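Local structure of arginyl-tRNA synthetase, putative (Plasmodium falciparum, 5JLD) at residues 6-11 and 99-104; 351-356 and 375-380; 477-482 and 540-545; 509-514 and 549-554; 517-522 and 575-580. The protein probably joins L-arginine to its cognate tRNA at the expense of ATP, as a monomeric class I aminoacyl-tRNA synthetase serving protein synthesis. All coordinates share one frame; numbering follows the deposited sequence. Where two conformers were deposited one is given.

Interaction 1: 6-11 and 99-104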
# COMPACT_ATOMS: atom_id res chain seq x y z
N THR A 6 -1.19 22.71 -0.67
CA THR A 6 -0.82 21.35 -0.98
C THR A 6 0.12 21.24 -2.17
O THR A 6 0.04 22.01 -3.13
CB THR A 6 -2.07 20.50 -1.24
OG1 THR A 6 -2.79 21.05 -2.35
CG2 THR A 6 -2.96 20.50 -0.01
N MET A 7 1.01 20.25 -2.09
CA MET A 7 2.02 19.98 -3.11
C MET A 7 1.41 19.77 -4.49
O MET A 7 0.37 19.14 -4.64
CB MET A 7 2.85 18.74 -2.75
CG MET A 7 3.56 18.79 -1.40
SD MET A 7 4.66 17.38 -1.15
CE MET A 7 6.00 17.71 -2.30
N GLU A 8 2.09 20.32 -5.49
CA GLU A 8 1.73 20.14 -6.88
C GLU A 8 2.18 18.76 -7.33
O GLU A 8 3.24 18.27 -6.91
CB GLU A 8 2.40 21.23 -7.73
CG GLU A 8 1.66 21.64 -8.97
CD GLU A 8 2.28 22.85 -9.66
OE1 GLU A 8 3.40 23.29 -9.29
OE2 GLU A 8 1.63 23.37 -10.59
N CYS A 9 1.40 18.13 -8.21
CA CYS A 9 1.85 16.88 -8.80
C CYS A 9 2.64 17.19 -10.08
O CYS A 9 2.05 17.47 -11.12
CB CYS A 9 0.69 15.93 -9.10
SG CYS A 9 1.23 14.37 -9.92
N ILE A 10 3.96 17.10 -10.00
CA ILE A 10 4.81 17.58 -11.09
C ILE A 10 4.69 16.74 -12.37
O ILE A 10 4.63 17.30 -13.47
CB ILE A 10 6.29 17.63 -10.64
CG1 ILE A 10 6.45 18.71 -9.55
CG2 ILE A 10 7.21 17.90 -11.82
CD1 ILE A 10 7.86 18.80 -9.00
N THR A 11 4.65 15.42 -12.25
CA THR A 11 4.47 14.58 -13.44
C THR A 11 3.23 15.00 -14.26
O THR A 11 3.29 15.00 -15.49
CB THR A 11 4.36 13.07 -13.08
OG1 THR A 11 5.62 12.60 -12.59
CG2 THR A 11 3.98 12.25 -14.28
N LYS A 99 15.99 26.11 -10.58
CA LYS A 99 16.33 26.34 -9.19
C LYS A 99 15.21 27.12 -8.48
O LYS A 99 14.83 26.82 -7.33
CB LYS A 99 17.68 27.09 -9.14
CG LYS A 99 18.03 27.79 -7.84
CD LYS A 99 19.33 28.60 -8.02
CE LYS A 99 19.78 29.22 -6.71
NZ LYS A 99 18.79 30.20 -6.17
N ASP A 100 14.64 28.10 -9.17
CA ASP A 100 13.62 28.93 -8.55
C ASP A 100 12.29 28.19 -8.40
O ASP A 100 11.63 28.31 -7.36
CB ASP A 100 13.40 30.22 -9.34
CG ASP A 100 12.42 31.16 -8.64
OD1 ASP A 100 12.81 31.78 -7.62
OD2 ASP A 100 11.26 31.26 -9.09
N TYR A 101 11.90 27.41 -9.41
CA TYR A 101 10.70 26.60 -9.25
C TYR A 101 10.81 25.67 -8.05
O TYR A 101 9.87 25.53 -7.26
CB TYR A 101 10.38 25.77 -10.50
CG TYR A 101 9.18 24.86 -10.23
CD1 TYR A 101 7.89 25.38 -10.16
CD2 TYR A 101 9.35 23.49 -10.02
CE1 TYR A 101 6.78 24.54 -9.88
CE2 TYR A 101 8.27 22.66 -9.76
CZ TYR A 101 6.99 23.18 -9.69
OH TYR A 101 5.94 22.32 -9.42
N ILE A 102 11.96 25.01 -7.92
CA ILE A 102 12.16 24.06 -6.83
C ILE A 102 12.14 24.77 -5.47
O ILE A 102 11.50 24.30 -4.53
CB ILE A 102 13.47 23.28 -7.01
CG1 ILE A 102 13.42 22.47 -8.32
CG2 ILE A 102 13.70 22.35 -5.85
CD1 ILE A 102 14.70 21.69 -8.61
N GLU A 103 12.80 25.92 -5.40
CA GLU A 103 12.85 26.70 -4.15
C GLU A 103 11.48 27.19 -3.71
O GLU A 103 11.08 27.02 -2.55
CB GLU A 103 13.80 27.90 -4.30
CG GLU A 103 15.26 27.52 -4.25
CD GLU A 103 16.20 28.64 -4.70
OE1 GLU A 103 15.72 29.72 -5.12
OE2 GLU A 103 17.42 28.43 -4.62
N THR A 104 10.75 27.79 -4.65
CA THR A 104 9.40 28.29 -4.39
C THR A 104 8.46 27.14 -3.98
O THR A 104 7.61 27.28 -3.05
CB THR A 104 8.83 29.01 -5.65
OG1 THR A 104 9.71 30.08 -6.04
CG2 THR A 104 7.45 29.59 -5.37
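The ring of Y101 is met across this contact at its edge, where E8 OE1 and I10 CD1 both lie close to the ring plane. Y101 OH donates a hydrogen bond of 2.7 Å to E8 OE1, reaching the oxygen from above the carboxylate, 42° out of its plane. The carboxylate and ring planes are 47° apart. E8 gets there with CG anti to the backbone N (chi1 -150°) and an extended chain beyond it. I10 and Y101 point at each other from opposite directions: I10 CG1 touches Y101 OH at 3.6 Å, and I10 CD1 lies 4.0 Å from Y101 CE2. The phenol tip is thus held by a polar bond and apolar packing together, and E8 OE1 also forms a salt bridge with K13, which probably steadies its negative charge. C9 is the N-cap of helix 10-25, so the contact ties the start of that helix to helix 99-108. L520 of helix 510-520 packs on I10 and I102, Y45 of strand 45-47 covers I10, and I81 touches Y101.

Interaction 2: 351-356 and 375-380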
# COMPACT_ATOMS: atom_id res chain seq x y z
N GLY A 351 -2.39 -16.05 -6.66
CA GLY A 351 -3.14 -17.15 -7.25
C GLY A 351 -4.65 -17.04 -7.15
O GLY A 351 -5.38 -17.84 -7.74
N GLN A 352 -5.14 -16.06 -6.40
CA GLN A 352 -6.58 -15.85 -6.34
C GLN A 352 -7.02 -14.82 -7.38
O GLN A 352 -8.23 -14.61 -7.56
CB GLN A 352 -7.02 -15.40 -4.95
CG GLN A 352 -6.79 -16.44 -3.87
CD GLN A 352 -7.29 -15.98 -2.52
OE1 GLN A 352 -8.49 -15.77 -2.33
NE2 GLN A 352 -6.38 -15.80 -1.57
N LEU A 353 -6.04 -14.21 -8.06
CA LEU A 353 -6.31 -13.13 -9.03
C LEU A 353 -7.49 -13.40 -9.96
O LEU A 353 -8.46 -12.64 -9.98
CB LEU A 353 -5.06 -12.87 -9.89
CG LEU A 353 -5.21 -11.94 -11.11
CD1 LEU A 353 -5.83 -10.57 -10.75
CD2 LEU A 353 -3.85 -11.75 -11.82
N THR A 354 -7.39 -14.48 -10.72
CA THR A 354 -8.41 -14.89 -11.67
C THR A 354 -9.78 -14.93 -10.98
O THR A 354 -10.76 -14.31 -11.45
CB THR A 354 -8.07 -16.27 -12.28
OG1 THR A 354 -6.73 -16.24 -12.77
CG2 THR A 354 -9.03 -16.63 -13.39
N HIS A 355 -9.81 -15.61 -9.83
CA HIS A 355 -11.03 -15.71 -9.04
C HIS A 355 -11.63 -14.33 -8.86
O HIS A 355 -12.79 -14.09 -9.26
CB HIS A 355 -10.73 -16.36 -7.69
CG HIS A 355 -11.86 -16.29 -6.71
ND1 HIS A 355 -12.93 -17.17 -6.74
CD2 HIS A 355 -12.09 -15.45 -5.67
CE1 HIS A 355 -13.76 -16.87 -5.76
NE2 HIS A 355 -13.27 -15.84 -5.09
N PHE A 356 -10.83 -13.37 -8.38
CA PHE A 356 -11.44 -12.06 -8.09
C PHE A 356 -11.77 -11.32 -9.38
O PHE A 356 -12.78 -10.60 -9.45
CB PHE A 356 -10.56 -11.22 -7.15
CG PHE A 356 -10.68 -11.65 -5.71
CD1 PHE A 356 -11.81 -11.30 -4.96
CD2 PHE A 356 -9.71 -12.46 -5.13
CE1 PHE A 356 -11.95 -11.73 -3.64
CE2 PHE A 356 -9.85 -12.90 -3.81
CZ PHE A 356 -10.97 -12.53 -3.06
N LEU A 375 -12.39 -1.62 -8.96
CA LEU A 375 -12.22 -2.88 -8.28
C LEU A 375 -10.81 -3.39 -8.54
O LEU A 375 -10.43 -3.62 -9.69
CB LEU A 375 -13.26 -3.91 -8.75
CG LEU A 375 -14.74 -3.51 -8.63
CD1 LEU A 375 -15.64 -4.56 -9.31
CD2 LEU A 375 -15.16 -3.27 -7.17
N MET A 376 -10.05 -3.58 -7.48
CA MET A 376 -8.64 -3.87 -7.65
C MET A 376 -8.26 -5.12 -6.91
O MET A 376 -8.62 -5.33 -5.75
CB MET A 376 -7.78 -2.70 -7.16
CG MET A 376 -8.31 -1.31 -7.51
SD MET A 376 -7.12 0.02 -7.15
CE MET A 376 -5.94 -0.25 -8.46
N HIS A 377 -7.52 -5.97 -7.59
CA HIS A 377 -6.86 -7.06 -6.92
C HIS A 377 -5.40 -6.70 -6.73
O HIS A 377 -4.72 -6.38 -7.70
CB HIS A 377 -7.01 -8.34 -7.72
CG HIS A 377 -6.37 -9.52 -7.05
ND1 HIS A 377 -5.12 -9.98 -7.40
CD2 HIS A 377 -6.81 -10.32 -6.05
CE1 HIS A 377 -4.82 -11.02 -6.64
NE2 HIS A 377 -5.82 -11.25 -5.81
N VAL A 378 -4.92 -6.76 -5.49
CA VAL A 378 -3.53 -6.54 -5.14
C VAL A 378 -2.91 -7.86 -4.68
O VAL A 378 -3.08 -8.29 -3.52
CB VAL A 378 -3.36 -5.48 -4.01
CG1 VAL A 378 -1.91 -5.36 -3.59
CG2 VAL A 378 -3.92 -4.11 -4.44
N GLY A 379 -2.19 -8.52 -5.60
CA GLY A 379 -1.66 -9.84 -5.35
C GLY A 379 -0.31 -9.82 -4.69
O GLY A 379 0.45 -8.87 -4.88
N PHE A 380 0.02 -10.85 -3.91
CA PHE A 380 1.40 -10.95 -3.42
C PHE A 380 1.93 -12.37 -3.56
O PHE A 380 1.16 -13.33 -3.58
CB PHE A 380 1.52 -10.48 -1.96
CG PHE A 380 0.62 -11.23 -1.00
CD1 PHE A 380 0.97 -12.50 -0.54
CD2 PHE A 380 -0.56 -10.66 -0.56
CE1 PHE A 380 0.14 -13.19 0.34
CE2 PHE A 380 -1.39 -11.35 0.33
CZ PHE A 380 -1.04 -12.62 0.77
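H377 reaches from its strand to L353, near the N-terminal end of helix 353-364, because its CG stands anti to the backbone N (chi1 -179°); the imidazole is then turned so that one face looks at L353. The CA of L353 lies over that face, 3.7 Å from the ring centroid and 17° off the normal, a CH-pi contact displaced toward the rim. The leucine side chain then runs obliquely across the ring, with CB 3.7 Å from H377 CE1 and CD1 3.5 Å from H377 ND1. F356 enters one turn later. Its CD2 touches H377 CD2 at 3.7 Å, but the two rings, with planes at 24°, are slid so far apart (centroids 5.8 Å) that they barely overlap. No hydrogen bond links the two segments; the polar end of the imidazole is served by T348 OG1, bonded to H377 NE2, which helps fix the ring's rotation. F356 also meets the ring of Y346. Both partners belong to strand 343-349, which pairs in parallel with strand 374-380 at the border of the five-stranded sheet. The contact therefore packs helix 353-364, the connection of this beta-alpha-beta unit, onto the second of its strands within the class I catalytic domain.

Interaction 3: 477-482 and 540-545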
# COMPACT_ATOMS: atom_id res chain seq x y z
N ILE A 477 16.21 -1.07 9.36
CA ILE A 477 17.18 -0.64 10.36
C ILE A 477 18.05 0.52 9.85
O ILE A 477 18.27 1.52 10.55
CB ILE A 477 18.09 -1.82 10.76
CG1 ILE A 477 17.26 -3.02 11.25
CG2 ILE A 477 19.16 -1.38 11.77
CD1 ILE A 477 16.29 -2.70 12.39
N TYR A 478 18.53 0.38 8.62
CA TYR A 478 19.29 1.42 7.96
C TYR A 478 18.48 2.72 7.88
O TYR A 478 18.97 3.79 8.24
CB TYR A 478 19.69 0.96 6.56
CG TYR A 478 20.05 2.08 5.60
CD1 TYR A 478 21.33 2.64 5.61
CD2 TYR A 478 19.13 2.54 4.68
CE1 TYR A 478 21.66 3.66 4.73
CE2 TYR A 478 19.45 3.55 3.80
CZ TYR A 478 20.72 4.11 3.83
OH TYR A 478 21.02 5.12 2.94
N ILE A 479 17.24 2.60 7.43
CA ILE A 479 16.38 3.76 7.26
C ILE A 479 16.21 4.47 8.60
O ILE A 479 16.33 5.70 8.72
CB ILE A 479 15.00 3.37 6.71
CG1 ILE A 479 15.14 2.57 5.41
CG2 ILE A 479 14.13 4.62 6.51
CD1 ILE A 479 15.50 3.40 4.19
N ILE A 480 15.99 3.65 9.62
CA ILE A 480 15.77 4.16 10.97
C ILE A 480 17.00 4.92 11.46
O ILE A 480 16.87 6.03 12.00
CB ILE A 480 15.40 3.01 11.91
CG1 ILE A 480 14.00 2.50 11.55
CG2 ILE A 480 15.42 3.45 13.37
CD1 ILE A 480 13.62 1.23 12.25
N TYR A 481 18.18 4.36 11.25
CA TYR A 481 19.38 5.04 11.73
C TYR A 481 19.65 6.31 10.94
O TYR A 481 20.16 7.29 11.49
CB TYR A 481 20.59 4.10 11.70
CG TYR A 481 20.68 3.34 13.00
CD1 TYR A 481 19.91 2.21 13.21
CD2 TYR A 481 21.48 3.80 14.04
CE1 TYR A 481 19.96 1.52 14.41
CE2 TYR A 481 21.55 3.12 15.25
CZ TYR A 481 20.78 1.97 15.42
OH TYR A 481 20.82 1.28 16.61
N GLY A 482 19.27 6.32 9.66
CA GLY A 482 19.36 7.53 8.87
C GLY A 482 18.52 8.62 9.51
O GLY A 482 18.97 9.77 9.70
N GLU A 540 11.17 2.39 -2.13
CA GLU A 540 12.22 2.84 -3.03
C GLU A 540 12.43 4.36 -2.86
O GLU A 540 13.55 4.83 -2.62
CB GLU A 540 11.81 2.56 -4.47
CG GLU A 540 12.38 1.37 -5.15
CD GLU A 540 12.21 1.52 -6.66
OE1 GLU A 540 12.43 2.65 -7.17
OE2 GLU A 540 11.84 0.53 -7.33
N TYR A 541 11.32 5.10 -2.96
CA TYR A 541 11.37 6.55 -2.91
C TYR A 541 12.08 6.94 -1.64
O TYR A 541 12.98 7.80 -1.63
CB TYR A 541 9.96 7.14 -2.95
CG TYR A 541 9.92 8.63 -2.69
CD1 TYR A 541 10.12 9.53 -3.74
CD2 TYR A 541 9.72 9.13 -1.41
CE1 TYR A 541 10.09 10.89 -3.51
CE2 TYR A 541 9.70 10.50 -1.18
CZ TYR A 541 9.89 11.37 -2.24
OH TYR A 541 9.87 12.74 -2.04
N MET A 542 11.71 6.21 -0.58
CA MET A 542 12.15 6.59 0.74
C MET A 542 13.63 6.34 0.80
O MET A 542 14.39 7.18 1.28
CB MET A 542 11.41 5.79 1.82
CG MET A 542 11.77 6.27 3.22
SD MET A 542 10.91 5.36 4.52
CE MET A 542 11.47 3.69 4.16
N TYR A 543 14.03 5.18 0.28
CA TYR A 543 15.43 4.81 0.25
C TYR A 543 16.17 5.90 -0.51
O TYR A 543 17.21 6.40 -0.06
CB TYR A 543 15.63 3.43 -0.39
CG TYR A 543 17.07 2.96 -0.39
CD1 TYR A 543 17.64 2.42 0.76
CD2 TYR A 543 17.86 3.06 -1.53
CE1 TYR A 543 18.95 1.99 0.78
CE2 TYR A 543 19.20 2.63 -1.53
CZ TYR A 543 19.73 2.10 -0.37
OH TYR A 543 21.03 1.67 -0.34
N ASP A 544 15.60 6.32 -1.64
CA ASP A 544 16.36 7.24 -2.47
C ASP A 544 16.47 8.53 -1.70
O ASP A 544 17.54 9.15 -1.69
CB ASP A 544 15.73 7.42 -3.85
CG ASP A 544 15.77 6.13 -4.67
OD1 ASP A 544 16.52 5.19 -4.29
OD2 ASP A 544 15.06 6.04 -5.69
N LEU A 545 15.42 8.85 -0.93
CA LEU A 545 15.45 10.10 -0.18
C LEU A 545 16.67 10.09 0.73
O LEU A 545 17.45 11.06 0.78
CB LEU A 545 14.18 10.29 0.62
CG LEU A 545 14.17 11.51 1.55
CD1 LEU A 545 14.40 12.79 0.75
CD2 LEU A 545 12.84 11.57 2.31
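Y478 and Y543 touch through their ring carbons, with Y478 CE2 3.4 Å from Y543 CE1. Their planes lie 44° apart and the centroids 5.5 Å, so the rings meet obliquely. Beside this pair, I479 brings its CD1 to the edge of the Y543 ring, 4.2 Å from Y543 CD1. Its CG2 branch meets the methyl end of M542, the CE atom, at 3.7 Å. M542 starts with CG anti to the backbone N and bends only at chi3 (59°), a turn that carries CE back over the isoleucine. The contact across the segments is entirely apolar. Further out, the hydroxyl of Y478 is hydrogen-bonded to T546 OG1, one turn beyond M542, so the tyrosine grips helix 536-556 twice, by its ring on Y543 and by its hydroxyl on T546. Y450 of helix 436-453 packs on both M542 and Y543, and N474 also touches Y543. Helices 476-492 and 536-556 run in broadly the same direction here, their local axes 10.8 Å apart at closest approach and inclined at 45°, a separation spanned by these long side chains. L578 and C581 of helix 564-584 also pack on M542, within the helical DALR anticodon-binding domain.

Interaction 4: 509-514 and 549-554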
# COMPACT_ATOMS: atom_id res chain seq x y z
N SER A 509 23.99 24.18 -4.78
CA SER A 509 24.75 23.06 -5.31
C SER A 509 23.85 22.10 -6.08
O SER A 509 22.63 22.05 -5.87
CB SER A 509 25.48 22.31 -4.20
OG SER A 509 25.70 20.96 -4.57
N ILE A 510 24.46 21.34 -6.97
CA ILE A 510 23.72 20.32 -7.69
C ILE A 510 23.06 19.33 -6.70
O ILE A 510 22.02 18.74 -7.01
CB ILE A 510 24.62 19.55 -8.67
CG1 ILE A 510 23.79 18.64 -9.57
CG2 ILE A 510 25.69 18.77 -7.92
CD1 ILE A 510 22.65 19.35 -10.28
N TYR A 511 23.63 19.20 -5.51
CA TYR A 511 23.14 18.24 -4.53
C TYR A 511 21.90 18.76 -3.81
O TYR A 511 21.00 17.99 -3.46
CB TYR A 511 24.24 17.90 -3.52
CG TYR A 511 25.47 17.34 -4.17
CD1 TYR A 511 25.47 16.07 -4.74
CD2 TYR A 511 26.65 18.08 -4.24
CE1 TYR A 511 26.60 15.56 -5.36
CE2 TYR A 511 27.78 17.58 -4.86
CZ TYR A 511 27.75 16.32 -5.42
OH TYR A 511 28.88 15.82 -6.02
N GLU A 512 21.86 20.07 -3.61
CA GLU A 512 20.71 20.73 -2.99
C GLU A 512 19.56 20.78 -3.98
O GLU A 512 18.41 20.55 -3.60
CB GLU A 512 21.08 22.13 -2.52
CG GLU A 512 21.82 22.15 -1.20
CD GLU A 512 22.81 23.29 -1.11
OE1 GLU A 512 22.54 24.27 -0.38
OE2 GLU A 512 23.86 23.21 -1.77
N ILE A 513 19.89 21.06 -5.24
CA ILE A 513 18.94 20.94 -6.34
C ILE A 513 18.35 19.54 -6.37
O ILE A 513 17.13 19.38 -6.40
CB ILE A 513 19.60 21.24 -7.71
CG1 ILE A 513 19.93 22.72 -7.85
CG2 ILE A 513 18.67 20.83 -8.85
CD1 ILE A 513 18.70 23.62 -7.82
N ASN A 514 19.21 18.53 -6.37
CA ASN A 514 18.76 17.14 -6.46
C ASN A 514 17.88 16.68 -5.28
O ASN A 514 16.87 15.97 -5.47
CB ASN A 514 19.97 16.21 -6.59
CG ASN A 514 20.53 16.18 -8.00
OD1 ASN A 514 20.06 16.88 -8.88
ND2 ASN A 514 21.57 15.36 -8.20
N PHE A 549 19.94 12.39 0.37
CA PHE A 549 20.21 13.27 1.49
C PHE A 549 21.68 13.13 1.86
O PHE A 549 22.39 14.12 2.05
CB PHE A 549 19.33 12.98 2.72
CG PHE A 549 19.73 13.79 3.92
CD1 PHE A 549 19.22 15.08 4.10
CD2 PHE A 549 20.66 13.30 4.84
CE1 PHE A 549 19.62 15.86 5.18
CE2 PHE A 549 21.06 14.07 5.92
CZ PHE A 549 20.53 15.35 6.10
N THR A 550 22.13 11.88 1.94
CA THR A 550 23.50 11.62 2.31
C THR A 550 24.44 12.36 1.37
O THR A 550 25.40 12.98 1.80
CB THR A 550 23.82 10.11 2.30
OG1 THR A 550 23.03 9.46 3.30
CG2 THR A 550 25.31 9.87 2.58
N ALA A 551 24.11 12.32 0.07
CA ALA A 551 24.97 12.93 -0.93
C ALA A 551 25.03 14.44 -0.69
O ALA A 551 26.08 15.06 -0.85
CB ALA A 551 24.49 12.63 -2.33
N PHE A 552 23.89 15.00 -0.31
CA PHE A 552 23.83 16.38 0.12
C PHE A 552 24.84 16.57 1.25
O PHE A 552 25.81 17.33 1.09
CB PHE A 552 22.40 16.73 0.53
CG PHE A 552 22.25 17.95 1.37
CD1 PHE A 552 22.69 19.20 0.92
CD2 PHE A 552 21.62 17.87 2.61
CE1 PHE A 552 22.52 20.33 1.70
CE2 PHE A 552 21.44 19.00 3.39
CZ PHE A 552 21.90 20.23 2.93
N TYR A 553 24.68 15.82 2.34
CA TYR A 553 25.48 16.06 3.54
C TYR A 553 26.97 15.98 3.22
O TYR A 553 27.71 16.96 3.38
CB TYR A 553 25.14 15.07 4.66
CG TYR A 553 26.03 15.25 5.87
CD1 TYR A 553 25.80 16.26 6.79
CD2 TYR A 553 27.15 14.43 6.05
CE1 TYR A 553 26.64 16.43 7.89
CE2 TYR A 553 28.00 14.60 7.13
CZ TYR A 553 27.74 15.60 8.05
OH TYR A 553 28.60 15.75 9.12
N GLU A 554 27.40 14.82 2.72
CA GLU A 554 28.80 14.55 2.41
C GLU A 554 29.44 15.64 1.56
O GLU A 554 30.66 15.78 1.55
CB GLU A 554 28.93 13.21 1.68
CG GLU A 554 28.44 12.01 2.47
CD GLU A 554 29.18 11.83 3.77
OE1 GLU A 554 30.38 12.17 3.83
OE2 GLU A 554 28.56 11.35 4.74
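From Y511, CB rests 4.0 Å from F552 CA, close against the backbone of the opposing helix. Further along, CG anti to the carbonyl carbon (chi1 -58°) sets the ring against A551. A551 O lies over one face, 4.1 Å from Y511 CD1, and I510 CG2 covers the other, so the ring is held between them. The same Y511 CD1 is 4.3 Å from A551 CB. E512 packs its aliphatic part against F552, with E512 CG 3.5 Å from F552 CE1, and its carboxylate is directed back to the helix start. There S509 OG accepts from Y511 N at 2.9 Å, and S509 N donates a weak bond to E512 OE2, which completes a capping box. Helices 510-520 and 536-556 run nearly antiparallel (155°), with local axes 8.8 Å apart. Helix 564-584 packs beside them through L570 on E512 and R567 on F552, while I513 is touched by K99 and I102 of helix 99-108.

Interaction 5: 517-522 and 575-580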
# COMPACT_ATOMS: atom_id res chain seq x y z
N LEU A 517 14.51 18.39 -5.69
CA LEU A 517 13.77 17.67 -6.72
C LEU A 517 13.12 16.41 -6.15
O LEU A 517 11.89 16.20 -6.27
CB LEU A 517 14.70 17.29 -7.88
CG LEU A 517 14.08 16.34 -8.91
CD1 LEU A 517 12.89 17.01 -9.58
CD2 LEU A 517 15.10 15.89 -9.97
N HIS A 518 13.95 15.59 -5.51
CA HIS A 518 13.44 14.34 -5.01
C HIS A 518 12.29 14.58 -4.03
O HIS A 518 11.25 13.92 -4.11
CB HIS A 518 14.53 13.52 -4.34
CG HIS A 518 14.14 12.09 -4.16
ND1 HIS A 518 14.05 11.21 -5.22
CD2 HIS A 518 13.77 11.39 -3.06
CE1 HIS A 518 13.67 10.02 -4.78
NE2 HIS A 518 13.49 10.11 -3.47
N ILE A 519 12.45 15.57 -3.15
CA ILE A 519 11.38 15.93 -2.24
C ILE A 519 10.10 16.29 -3.01
O ILE A 519 9.02 15.85 -2.66
CB ILE A 519 11.79 17.09 -1.35
CG1 ILE A 519 12.88 16.63 -0.38
CG2 ILE A 519 10.59 17.65 -0.62
CD1 ILE A 519 13.61 17.80 0.31
N LEU A 520 10.23 17.06 -4.09
CA LEU A 520 9.04 17.49 -4.82
C LEU A 520 8.45 16.38 -5.70
O LEU A 520 7.37 16.56 -6.28
CB LEU A 520 9.35 18.73 -5.67
CG LEU A 520 9.71 19.98 -4.86
CD1 LEU A 520 10.28 21.04 -5.79
CD2 LEU A 520 8.50 20.49 -4.07
N LYS A 521 9.15 15.25 -5.83
CA LYS A 521 8.60 14.10 -6.57
C LYS A 521 7.53 13.32 -5.78
O LYS A 521 6.84 12.48 -6.35
CB LYS A 521 9.71 13.14 -6.97
CG LYS A 521 10.66 13.65 -8.06
CD LYS A 521 11.60 12.53 -8.49
CE LYS A 521 12.54 12.97 -9.59
NZ LYS A 521 13.44 11.84 -9.96
N PHE A 522 7.43 13.57 -4.48
CA PHE A 522 6.58 12.81 -3.57
C PHE A 522 5.15 12.58 -4.13
O PHE A 522 4.70 11.45 -4.17
CB PHE A 522 6.55 13.52 -2.19
CG PHE A 522 6.02 12.67 -1.06
CD1 PHE A 522 6.46 11.37 -0.89
CD2 PHE A 522 5.09 13.18 -0.16
CE1 PHE A 522 5.99 10.59 0.17
CE2 PHE A 522 4.62 12.42 0.90
CZ PHE A 522 5.07 11.11 1.06
N LYS A 575 13.76 15.57 7.15
CA LYS A 575 13.31 14.86 8.35
C LYS A 575 11.81 14.63 8.33
O LYS A 575 11.36 13.49 8.43
CB LYS A 575 13.69 15.64 9.61
CG LYS A 575 13.30 14.95 10.90
CD LYS A 575 14.10 15.52 12.07
CE LYS A 575 13.31 16.56 12.85
NZ LYS A 575 12.46 15.90 13.88
N SER A 576 11.03 15.71 8.19
CA SER A 576 9.58 15.56 8.09
C SER A 576 9.16 14.50 7.06
O SER A 576 8.32 13.62 7.35
CB SER A 576 8.92 16.90 7.72
OG SER A 576 8.88 17.78 8.83
N LEU A 577 9.75 14.58 5.87
CA LEU A 577 9.36 13.69 4.78
C LEU A 577 9.74 12.24 5.08
O LEU A 577 8.98 11.31 4.80
CB LEU A 577 10.00 14.15 3.47
CG LEU A 577 9.60 13.42 2.19
CD1 LEU A 577 8.06 13.37 2.03
CD2 LEU A 577 10.27 14.08 0.97
N LEU A 578 10.92 12.05 5.64
CA LEU A 578 11.39 10.71 5.99
C LEU A 578 10.47 10.08 7.04
O LEU A 578 10.07 8.93 6.91
CB LEU A 578 12.81 10.77 6.52
CG LEU A 578 13.54 9.44 6.66
CD1 LEU A 578 13.26 8.55 5.46
CD2 LEU A 578 15.05 9.70 6.79
N LYS A 579 10.14 10.86 8.08
CA LYS A 579 9.21 10.44 9.13
C LYS A 579 7.89 9.98 8.51
O LYS A 579 7.44 8.84 8.74
CB LYS A 579 8.97 11.58 10.11
CG LYS A 579 8.00 11.27 11.25
CD LYS A 579 7.63 12.55 11.98
CE LYS A 579 6.48 12.35 12.95
NZ LYS A 579 6.98 11.86 14.26
N LEU A 580 7.29 10.86 7.70
CA LEU A 580 6.02 10.56 7.04
C LEU A 580 6.11 9.27 6.21
O LEU A 580 5.25 8.40 6.32
CB LEU A 580 5.57 11.73 6.18
CG LEU A 580 4.31 11.53 5.34
CD1 LEU A 580 3.16 11.09 6.26
CD2 LEU A 580 3.94 12.82 4.64
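Within the DALR anticodon-binding domain, this buried contact packs the C-terminal end of helix 510-520, and the residues leading into helix 522-532, against helix 564-584. L577 is its central residue. Its CD1 methyl sits almost exactly above the middle of the F522 ring, 3.5 Å from the centroid and 5° off the normal, a CH-pi contact in which all six ring carbons are nearly equally distant. The other methyl, CD2, packs on I519 at 3.9 Å from both I519 CA and I519 CG1. Because L577 CG is anti to the backbone N (chi1 -175°), the side chain extends toward the opposing segment and its two methyls divide between I519 and F522. One turn on, L580 CD2 reaches the far part of the same ring, 3.8 Å from F522 CE2, approaching obliquely. No hydrogen bond crosses between the segments, so shape and apolar burial carry the contact. The ring of F522 is further packed by F526, edge-to-face, and by Y541 of helix 536-556, which also touches L577. Y541 stacks on H518 and hydrogen-bonds to H518 O near the end of helix 510-520. Leucine, isoleucine and phenylalanine side chains interlocked between several helices in this way make up the hydrophobic interior of an all-helical bundle, the architecture of the DALR domain.

Interactions 3, 4 and 5 all lie in the DALR anticodon-binding region, with centres 11 to 15 Å apart and segments that alternate along the chain. Helix 536-556 serves both 3 and 4, and helix 510-520 serves both 4 and 5, which knits the bundle together. Interaction 1, earliest in sequence, touches 4 and 5: I513 meets K99 and I102, while L520 packs on I10, so the N-terminal part of the chain rests on the same bundle. Interaction 2 stands apart in the catalytic domain, about 30 Å from interaction 3 between centres and 41 Å from interaction 4. The set thus samples a helical domain that, as in relatives, probably recognises the tRNA and, across the chain's centre, the parallel-sheet core.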